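Local coordinates for protein CD180 antigen (Mus musculus, PDB 3T6Q) that may cooperate with MD-1 and TLR4 in the innate immune response of B cells to bacterial lipopolysaccharide, leading to NF-kappa-B activation, at residues N214-L222 with A246-M254; L280-S291 with T302-F313. All coordinates share one frame; numbering follows the deposited sequence. Where two conformers were deposited one is given.

Contact 1: N214-L222 with A246-M254. With CU (copper (II) ion), chain J.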
loop_
_atom_site.group_PDB
_atom_site.type_symbol
_atom_site.label_atom_id
_atom_site.label_comp_id
_atom_site.label_asym_id
_atom_site.label_seq_id
_atom_site.Cartn_x
_atom_site.Cartn_y
_atom_site.Cartn_z
ATOM N N ASN A 214 15.512 -17.108 0.283
ATOM C CA ASN A 214 16.292 -17.947 1.203
ATOM C C ASN A 214 15.702 -19.336 1.435
ATOM O O ASN A 214 15.058 -19.591 2.457
ATOM C CB ASN A 214 16.626 -17.217 2.525
ATOM C CG ASN A 214 17.859 -17.809 3.236
ATOM O OD1 ASN A 214 18.152 -19.020 3.138
ATOM N ND2 ASN A 214 18.583 -16.954 3.968
ATOM N N LEU A 215 15.944 -20.226 0.457
ATOM C CA LEU A 215 15.406 -21.563 0.488
ATOM C C LEU A 215 15.854 -22.325 1.761
ATOM O O LEU A 215 15.073 -23.050 2.343
ATOM C CB LEU A 215 15.838 -22.335 -0.761
ATOM C CG LEU A 215 15.098 -22.045 -2.075
ATOM C CD1 LEU A 215 15.694 -22.870 -3.221
ATOM C CD2 LEU A 215 13.613 -22.362 -1.909
ATOM N N LEU A 216 17.096 -22.115 2.186
ATOM C CA LEU A 216 17.677 -22.829 3.344
ATOM C C LEU A 216 16.795 -22.574 4.567
ATOM O O LEU A 216 16.428 -23.524 5.277
ATOM C CB LEU A 216 19.108 -22.343 3.607
ATOM C CG LEU A 216 20.274 -23.193 4.143
ATOM C CD1 LEU A 216 21.276 -22.264 4.823
ATOM C CD2 LEU A 216 19.804 -24.218 5.124
ATOM N N VAL A 217 16.420 -21.304 4.777
ATOM C CA VAL A 217 15.571 -20.860 5.880
ATOM C C VAL A 217 14.215 -21.540 5.867
ATOM O O VAL A 217 13.730 -21.943 6.928
ATOM C CB VAL A 217 15.390 -19.310 5.901
ATOM C CG1 VAL A 217 14.101 -18.879 6.599
ATOM C CG2 VAL A 217 16.586 -18.651 6.549
ATOM N N ILE A 218 13.619 -21.670 4.673
ATOM C CA ILE A 218 12.304 -22.278 4.530
ATOM C C ILE A 218 12.347 -23.774 4.911
ATOM O O ILE A 218 11.516 -24.251 5.695
ATOM C CB ILE A 218 11.743 -22.152 3.060
ATOM C CG1 ILE A 218 11.569 -20.695 2.614
ATOM C CG2 ILE A 218 10.412 -22.877 2.911
ATOM C CD1 ILE A 218 10.706 -19.801 3.494
ATOM N N PHE A 219 13.252 -24.529 4.290
ATOM C CA PHE A 219 13.349 -25.966 4.584
ATOM C C PHE A 219 13.622 -26.212 6.073
ATOM O O PHE A 219 12.973 -27.043 6.696
ATOM C CB PHE A 219 14.411 -26.654 3.712
ATOM C CG PHE A 219 14.017 -26.771 2.238
ATOM C CD1 PHE A 219 12.952 -27.557 1.849
ATOM C CD2 PHE A 219 14.727 -26.064 1.264
ATOM C CE1 PHE A 219 12.578 -27.646 0.503
ATOM C CE2 PHE A 219 14.368 -26.142 -0.071
ATOM C CZ PHE A 219 13.307 -26.949 -0.449
ATOM N N LYS A 220 14.573 -25.483 6.642
ATOM C CA LYS A 220 14.822 -25.615 8.070
ATOM C C LYS A 220 13.587 -25.265 8.940
ATOM O O LYS A 220 13.222 -26.010 9.864
ATOM C CB LYS A 220 16.071 -24.819 8.454
ATOM C CG LYS A 220 16.367 -24.769 9.951
ATOM C CD LYS A 220 17.542 -23.822 10.192
ATOM C CE LYS A 220 18.757 -24.256 9.374
ATOM N NZ LYS A 220 19.989 -23.519 9.798
ATOM N N GLY A 221 12.915 -24.166 8.607
ATOM C CA GLY A 221 11.747 -23.704 9.346
ATOM C C GLY A 221 10.563 -24.641 9.253
ATOM O O GLY A 221 9.775 -24.726 10.173
ATOM N N LEU A 222 10.452 -25.375 8.151
ATOM C CA LEU A 222 9.330 -26.312 7.953
ATOM C C LEU A 222 9.516 -27.700 8.572
ATOM O O LEU A 222 8.689 -28.613 8.364
ATOM C CB LEU A 222 9.051 -26.498 6.449
ATOM C CG LEU A 222 8.615 -25.251 5.651
ATOM C CD1 LEU A 222 8.207 -25.645 4.232
ATOM C CD2 LEU A 222 7.486 -24.479 6.303
ATOM N N ALA A 246 23.508 -28.483 -0.177
ATOM C CA ALA A 246 23.336 -27.855 1.156
ATOM C C ALA A 246 21.971 -27.196 1.393
ATOM O O ALA A 246 21.463 -27.222 2.504
ATOM C CB ALA A 246 24.439 -26.835 1.446
ATOM N N VAL A 247 21.407 -26.568 0.354
ATOM C CA VAL A 247 20.169 -25.830 0.481
ATOM C C VAL A 247 19.016 -26.701 1.019
ATOM O O VAL A 247 18.145 -26.223 1.738
ATOM C CB VAL A 247 19.812 -25.203 -0.908
ATOM C CG1 VAL A 247 18.378 -24.716 -0.952
ATOM C CG2 VAL A 247 20.792 -24.064 -1.254
ATOM N N PHE A 248 19.013 -27.979 0.660
ATOM C CA PHE A 248 17.836 -28.855 0.854
ATOM C C PHE A 248 17.852 -29.741 2.105
ATOM O O PHE A 248 16.963 -30.586 2.280
ATOM C CB PHE A 248 17.660 -29.736 -0.384
ATOM C CG PHE A 248 17.534 -28.933 -1.658
ATOM C CD1 PHE A 248 16.411 -28.111 -1.874
ATOM C CD2 PHE A 248 18.533 -28.967 -2.612
ATOM C CE1 PHE A 248 16.283 -27.358 -3.045
ATOM C CE2 PHE A 248 18.420 -28.196 -3.784
ATOM C CZ PHE A 248 17.292 -27.400 -3.995
ATOM N N GLU A 249 18.861 -29.549 2.949
ATOM C CA GLU A 249 19.070 -30.393 4.157
ATOM C C GLU A 249 17.796 -30.589 4.991
ATOM O O GLU A 249 17.499 -31.715 5.418
ATOM C CB GLU A 249 20.213 -29.784 4.998
ATOM C CG GLU A 249 21.588 -29.986 4.348
ATOM C CD GLU A 249 22.046 -31.444 4.336
ATOM O OE1 GLU A 249 22.743 -31.862 5.314
ATOM O OE2 GLU A 249 21.739 -32.208 3.369
ATOM N N GLY A 250 17.028 -29.506 5.195
ATOM C CA GLY A 250 15.785 -29.567 5.997
ATOM C C GLY A 250 14.721 -30.496 5.436
ATOM O O GLY A 250 13.846 -30.995 6.153
ATOM N N LEU A 251 14.756 -30.740 4.140
ATOM C CA LEU A 251 13.724 -31.623 3.553
ATOM C C LEU A 251 13.743 -33.062 4.105
ATOM O O LEU A 251 12.738 -33.765 4.013
ATOM C CB LEU A 251 13.912 -31.690 2.026
ATOM C CG LEU A 251 12.794 -32.145 1.104
ATOM C CD1 LEU A 251 11.505 -31.367 1.386
ATOM C CD2 LEU A 251 13.272 -31.850 -0.328
ATOM N N CYS A 252 14.893 -33.488 4.636
ATOM C CA CYS A 252 15.061 -34.808 5.227
ATOM C C CYS A 252 14.232 -34.961 6.522
ATOM O O CYS A 252 14.071 -36.094 7.033
ATOM C CB CYS A 252 16.574 -35.069 5.508
ATOM S SG CYS A 252 17.460 -35.842 4.142
ATOM N N GLU A 253 13.749 -33.835 7.080
ATOM C CA GLU A 253 12.967 -33.861 8.324
ATOM C C GLU A 253 11.520 -33.393 8.157
ATOM O O GLU A 253 10.943 -32.860 9.097
ATOM C CB GLU A 253 13.649 -33.005 9.392
ATOM C CG GLU A 253 15.104 -33.404 9.641
ATOM C CD GLU A 253 15.647 -32.834 10.943
ATOM O OE1 GLU A 253 16.242 -31.714 10.940
ATOM O OE2 GLU A 253 15.466 -33.511 11.988
ATOM N N MET A 254 10.985 -33.616 6.947
ATOM C CA MET A 254 9.697 -33.097 6.494
ATOM C C MET A 254 8.987 -34.166 5.696
ATOM O O MET A 254 9.603 -35.054 5.129
ATOM C CB MET A 254 9.903 -31.886 5.566
ATOM C CG MET A 254 10.392 -30.640 6.265
ATOM S SD MET A 254 10.790 -29.403 5.029
ATOM C CE MET A 254 9.192 -29.175 4.225
HETATM CU CU CU J . 22.476 -34.069 3.423
HETATM O O HOH W 1 17.588 -26.720 4.514
HETATM O O HOH W 2 13.524 -29.245 8.336
#
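Phe-219 carries most of this contact, its ring lying among Val-247, Phe-248, Leu-251 and Met-254. Its CE2 is 3.4 Å from Phe-248 CD1; the two side chains run side by side and their rings meet obliquely, the planes inclined at 69°. A broad, flat apolar ring suits this place, because it touches Val-247 O, Phe-248 and Leu-251 together. Met-254 SD sits at the edge of the Phe-219 ring; in one of its two conformers, a bend at chi3 of Met-254 (61°) lays CE beside Leu-222 CB. At the other end Val-247 CG1 presses on Leu-215 CB at 3.5 Å, a tight fit.

Gly-250 lets its CA lie 4.6 Å from Lys-220 CA, where a CB would run into Phe-219 C. No direct hydrogen bond crosses here, but one water bridges the segments by donating to Phe-219 O and Gly-250 O. Another, held by Val-247 O and Gly-250 N, reaches Leu-216 O only weakly. Glu-249 points elsewhere, binding copper through OE2 with His-275, while Cys-252 forms a disulfide with Cys-276.

Helix 215-221 thus packs beside the 3-10 segment; Leu-222 and Met-254 reach strand 226-231, Phe-219 and Leu-251 strand 255-260.

Contact 2: L280-S291 with T302-F313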
loop_
_atom_site.group_PDB
_atom_site.type_symbol
_atom_site.label_atom_id
_atom_site.label_comp_id
_atom_site.label_asym_id
_atom_site.label_seq_id
_atom_site.Cartn_x
_atom_site.Cartn_y
_atom_site.Cartn_z
ATOM N N LEU A 280 9.642 -37.733 -1.850
ATOM C CA LEU A 280 8.822 -37.021 -2.865
ATOM C C LEU A 280 8.165 -37.928 -3.892
ATOM O O LEU A 280 8.763 -38.890 -4.384
ATOM C CB LEU A 280 9.614 -35.942 -3.621
ATOM C CG LEU A 280 9.769 -34.528 -3.026
ATOM C CD1 LEU A 280 8.459 -33.775 -2.935
ATOM C CD2 LEU A 280 10.461 -34.552 -1.661
ATOM N N GLN A 281 6.920 -37.595 -4.215
ATOM C CA GLN A 281 6.236 -38.251 -5.307
ATOM C C GLN A 281 6.361 -37.472 -6.616
ATOM O O GLN A 281 6.357 -38.078 -7.691
ATOM C CB GLN A 281 4.766 -38.477 -4.946
ATOM C CG GLN A 281 4.572 -39.341 -3.670
ATOM C CD GLN A 281 5.222 -40.702 -3.753
ATOM O OE1 GLN A 281 4.865 -41.537 -4.592
ATOM N NE2 GLN A 281 6.175 -40.946 -2.864
ATOM N N GLU A 282 6.419 -36.138 -6.529
ATOM C CA GLU A 282 6.420 -35.311 -7.732
ATOM C C GLU A 282 7.453 -34.224 -7.564
ATOM O O GLU A 282 7.533 -33.603 -6.477
ATOM C CB GLU A 282 5.085 -34.610 -7.941
ATOM C CG GLU A 282 3.885 -35.516 -7.873
ATOM C CD GLU A 282 2.639 -34.834 -8.441
ATOM O OE1 GLU A 282 2.750 -33.697 -9.039
ATOM O OE2 GLU A 282 1.560 -35.446 -8.269
ATOM N N LEU A 283 8.245 -34.011 -8.614
ATOM C CA LEU A 283 9.293 -32.981 -8.571
ATOM C C LEU A 283 9.220 -32.155 -9.866
ATOM O O LEU A 283 9.207 -32.700 -10.992
ATOM C CB LEU A 283 10.698 -33.606 -8.401
ATOM C CG LEU A 283 11.927 -32.736 -8.695
ATOM C CD1 LEU A 283 11.982 -31.631 -7.637
ATOM C CD2 LEU A 283 13.124 -33.662 -8.606
ATOM N N ASP A 284 9.160 -30.847 -9.700
ATOM C CA ASP A 284 9.047 -29.946 -10.873
ATOM C C ASP A 284 10.288 -29.063 -10.987
ATOM O O ASP A 284 10.511 -28.175 -10.148
ATOM C CB ASP A 284 7.791 -29.064 -10.758
ATOM C CG ASP A 284 7.451 -28.359 -12.076
ATOM O OD1 ASP A 284 8.388 -27.823 -12.745
ATOM O OD2 ASP A 284 6.250 -28.396 -12.458
ATOM N N LEU A 285 11.062 -29.263 -12.052
ATOM C CA LEU A 285 12.296 -28.473 -12.288
ATOM C C LEU A 285 12.198 -27.631 -13.571
ATOM O O LEU A 285 13.178 -27.488 -14.308
ATOM C CB LEU A 285 13.488 -29.410 -12.322
ATOM C CG LEU A 285 13.763 -30.168 -10.990
ATOM C CD1 LEU A 285 14.794 -31.273 -11.219
ATOM C CD2 LEU A 285 14.272 -29.209 -9.908
ATOM N N THR A 286 10.995 -27.101 -13.832
ATOM C CA THR A 286 10.720 -26.282 -15.012
ATOM C C THR A 286 11.693 -25.099 -15.112
ATOM O O THR A 286 11.882 -24.348 -14.124
ATOM C CB THR A 286 9.282 -25.742 -14.986
ATOM O OG1 THR A 286 8.374 -26.829 -15.105
ATOM C CG2 THR A 286 9.054 -24.761 -16.217
ATOM N N ALA A 287 12.339 -24.972 -16.260
ATOM C CA ALA A 287 13.170 -23.778 -16.570
ATOM C C ALA A 287 14.284 -23.528 -15.540
ATOM O O ALA A 287 14.471 -22.387 -15.109
ATOM C CB ALA A 287 12.281 -22.543 -16.721
ATOM N N THR A 288 15.031 -24.566 -15.188
ATOM C CA THR A 288 16.069 -24.451 -14.164
ATOM C C THR A 288 17.472 -24.439 -14.761
ATOM O O THR A 288 18.474 -24.677 -14.040
ATOM C CB THR A 288 15.976 -25.594 -13.105
ATOM O OG1 THR A 288 15.882 -26.884 -13.762
ATOM C CG2 THR A 288 14.758 -25.325 -12.140
ATOM N N HIS A 289 17.564 -24.127 -16.057
ATOM C CA HIS A 289 18.864 -24.073 -16.814
ATOM C C HIS A 289 19.613 -25.387 -16.867
ATOM O O HIS A 289 20.836 -25.409 -16.972
ATOM C CB HIS A 289 19.753 -22.975 -16.257
ATOM C CG HIS A 289 19.063 -21.643 -16.187
ATOM N ND1 HIS A 289 19.131 -20.738 -17.192
ATOM C CD2 HIS A 289 18.188 -21.108 -15.226
ATOM C CE1 HIS A 289 18.381 -19.659 -16.871
ATOM N NE2 HIS A 289 17.816 -19.884 -15.664
ATOM N N LEU A 290 18.901 -26.503 -16.763
ATOM C CA LEU A 290 19.534 -27.832 -16.896
ATOM C C LEU A 290 19.944 -28.156 -18.330
ATOM O O LEU A 290 19.121 -28.024 -19.261
ATOM C CB LEU A 290 18.579 -28.942 -16.394
ATOM C CG LEU A 290 18.169 -28.963 -14.913
ATOM C CD1 LEU A 290 17.021 -29.976 -14.615
ATOM C CD2 LEU A 290 19.400 -29.276 -14.082
ATOM N N SER A 291 21.190 -28.594 -18.510
ATOM C CA SER A 291 21.666 -29.047 -19.832
ATOM C C SER A 291 21.867 -30.564 -19.822
ATOM O O SER A 291 21.993 -31.198 -20.876
ATOM C CB SER A 291 22.979 -28.353 -20.197
ATOM O OG SER A 291 23.936 -28.599 -19.186
ATOM N N THR A 302 12.245 -43.579 -6.071
ATOM C CA THR A 302 10.778 -43.820 -5.940
ATOM C C THR A 302 9.883 -42.634 -6.352
ATOM O O THR A 302 8.659 -42.683 -6.180
ATOM C CB THR A 302 10.363 -44.374 -4.541
ATOM O OG1 THR A 302 10.473 -43.337 -3.561
ATOM C CG2 THR A 302 11.266 -45.577 -4.101
ATOM N N LEU A 303 10.483 -41.600 -6.968
ATOM C CA LEU A 303 9.718 -40.503 -7.543
ATOM C C LEU A 303 8.756 -41.030 -8.617
ATOM O O LEU A 303 9.156 -41.879 -9.424
ATOM C CB LEU A 303 10.697 -39.483 -8.212
ATOM C CG LEU A 303 10.081 -38.162 -8.663
ATOM C CD1 LEU A 303 9.775 -37.302 -7.444
ATOM C CD2 LEU A 303 11.067 -37.511 -9.643
ATOM N N LYS A 304 7.515 -40.519 -8.635
ATOM C CA LYS A 304 6.527 -40.933 -9.633
ATOM C C LYS A 304 6.389 -39.949 -10.823
ATOM O O LYS A 304 6.158 -40.366 -11.972
ATOM C CB LYS A 304 5.165 -41.150 -8.959
ATOM C CG LYS A 304 5.228 -42.085 -7.729
ATOM C CD LYS A 304 5.795 -43.472 -8.060
ATOM C CE LYS A 304 5.503 -44.457 -6.891
ATOM N NZ LYS A 304 6.159 -43.902 -5.669
ATOM N N LYS A 305 6.507 -38.658 -10.547
ATOM C CA LYS A 305 6.262 -37.637 -11.600
ATOM C C LYS A 305 7.420 -36.664 -11.622
ATOM O O LYS A 305 7.832 -36.172 -10.566
ATOM C CB LYS A 305 4.938 -36.875 -11.385
ATOM C CG LYS A 305 3.739 -37.821 -11.221
ATOM C CD LYS A 305 2.389 -37.082 -11.259
ATOM C CE LYS A 305 1.231 -37.995 -10.911
ATOM N NZ LYS A 305 -0.042 -37.390 -11.402
ATOM N N LEU A 306 7.921 -36.378 -12.821
ATOM C CA LEU A 306 9.051 -35.491 -12.985
ATOM C C LEU A 306 8.777 -34.501 -14.134
ATOM O O LEU A 306 8.351 -34.899 -15.226
ATOM C CB LEU A 306 10.341 -36.296 -13.280
ATOM C CG LEU A 306 11.652 -35.521 -13.491
ATOM C CD1 LEU A 306 12.062 -34.694 -12.252
ATOM C CD2 LEU A 306 12.785 -36.471 -13.928
ATOM N N VAL A 307 9.024 -33.219 -13.877
ATOM C CA VAL A 307 8.844 -32.239 -14.912
ATOM C C VAL A 307 10.207 -31.607 -15.197
ATOM O O VAL A 307 10.810 -31.000 -14.295
ATOM C CB VAL A 307 7.863 -31.141 -14.490
ATOM C CG1 VAL A 307 7.738 -30.077 -15.621
ATOM C CG2 VAL A 307 6.472 -31.728 -14.166
ATOM N N LEU A 308 10.687 -31.740 -16.427
ATOM C CA LEU A 308 12.015 -31.146 -16.833
ATOM C C LEU A 308 11.825 -30.203 -18.023
ATOM O O LEU A 308 12.736 -29.968 -18.821
ATOM C CB LEU A 308 12.962 -32.266 -17.260
ATOM C CG LEU A 308 13.327 -33.323 -16.178
ATOM C CD1 LEU A 308 14.189 -34.448 -16.752
ATOM C CD2 LEU A 308 14.008 -32.664 -15.013
ATOM N N SER A 309 10.608 -29.707 -18.151
ATOM C CA SER A 309 10.257 -28.775 -19.243
ATOM C C SER A 309 11.085 -27.500 -19.204
ATOM O O SER A 309 11.534 -27.060 -18.122
ATOM C CB SER A 309 8.782 -28.435 -19.101
ATOM O OG SER A 309 8.021 -29.630 -19.242
ATOM N N ALA A 310 11.255 -26.905 -20.389
ATOM C CA ALA A 310 11.804 -25.567 -20.557
ATOM C C ALA A 310 13.272 -25.480 -20.131
ATOM O O ALA A 310 13.748 -24.422 -19.745
ATOM C CB ALA A 310 10.924 -24.500 -19.873
ATOM N N ASN A 311 13.966 -26.608 -20.205
ATOM C CA ASN A 311 15.393 -26.682 -19.919
ATOM C C ASN A 311 16.169 -26.697 -21.236
ATOM O O ASN A 311 15.581 -26.348 -22.274
ATOM C CB ASN A 311 15.623 -27.897 -19.035
ATOM C CG ASN A 311 15.277 -27.558 -17.596
ATOM O OD1 ASN A 311 15.723 -26.536 -17.105
ATOM N ND2 ASN A 311 14.356 -28.300 -16.995
ATOM N N LYS A 312 17.432 -27.136 -21.230
ATOM C CA LYS A 312 18.241 -27.019 -22.435
ATOM C C LYS A 312 19.064 -28.258 -22.727
ATOM O O LYS A 312 20.232 -28.175 -23.026
ATOM C CB LYS A 312 19.086 -25.721 -22.486
ATOM C CG LYS A 312 19.727 -25.346 -21.180
ATOM C CD LYS A 312 20.461 -23.995 -21.217
ATOM C CE LYS A 312 21.529 -23.985 -20.102
ATOM N NZ LYS A 312 22.226 -22.672 -19.951
ATOM N N PHE A 313 18.421 -29.413 -22.676
ATOM C CA PHE A 313 19.081 -30.672 -23.062
ATOM C C PHE A 313 19.315 -30.694 -24.551
ATOM O O PHE A 313 18.506 -30.120 -25.315
ATOM C CB PHE A 313 18.185 -31.875 -22.700
ATOM C CG PHE A 313 17.836 -31.922 -21.216
ATOM C CD1 PHE A 313 18.802 -32.273 -20.270
ATOM C CD2 PHE A 313 16.565 -31.543 -20.771
ATOM C CE1 PHE A 313 18.494 -32.250 -18.902
ATOM C CE2 PHE A 313 16.243 -31.533 -19.421
ATOM C CZ PHE A 313 17.203 -31.887 -18.480
HETATM O O HOH W 3 0.119 -34.257 -10.533
HETATM O O HOH W 4 16.044 -23.251 -18.453
#
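Asn-311 OD1 accepts from two backbone groups of the neighbouring turn, Thr-288 N at 2.8 Å and Leu-290 N at 3.2 Å, the latter from above the carbonyl plane. The same amide donates through ND2 to Leu-285 O at 3.0 Å, almost straight (177°). Thr-288 OG1 reaches that oxygen from the opposite face of its plane. Asparagine suits this buried place because one flat group offers both an acceptor and a donor to main chain, as in the asparagine ladder of leucine-rich repeats.

Before the turn, strands 282-284 and 305-307 run parallel. Leu-283 and Leu-306 face the core, where Leu-283 CD2 and Leu-306 CD1 meet at 3.9 Å, and Leu-303 CD1 packs against Leu-283 CB. On the other face, Glu-282 and Lys-305 lie alongside as extended chains, with a water between OE2 and NZ. With CG anti to the backbone N (chi1 -167°), Asp-284 turns OD1 onward to Thr-286 N in an Asx turn and also takes the Thr-286 hydroxyl. At the strand entrance Gln-281 O receives Lys-304 N and Lys-305 N, while the bent Lys-304 chain brings NZ to Gln-281 OE1 at 2.9 Å, on a lone pair.

The pair is flanked by strand 255-260, bonded to Gln-281, Glu-282 and Asp-284, and by strand 329-331, touched by Lys-305 and Ser-309.

In the fold
From the N terminus, the chain passes through helix 215-221 and strand 226-231 before the 3-10 segment folds back on the helix, so contact 1 closes a loop of 23 residues. Strand 255-260 follows, and contact 2 then closes a ten-residue loop, the rest of LRR 9, and joins that repeat to LRR 10. The two stand in series, neither nested nor crossed. Contact 1 ties together the connecting segments that lie away from the parallel strands, whereas contact 2 joins successive strands and the turns after them. Their centres are about 19 Å apart, yet they meet where Leu-251 CD2 lies 4.1 Å from Leu-280 CD2, inside the hydrophobic interior of the solenoid.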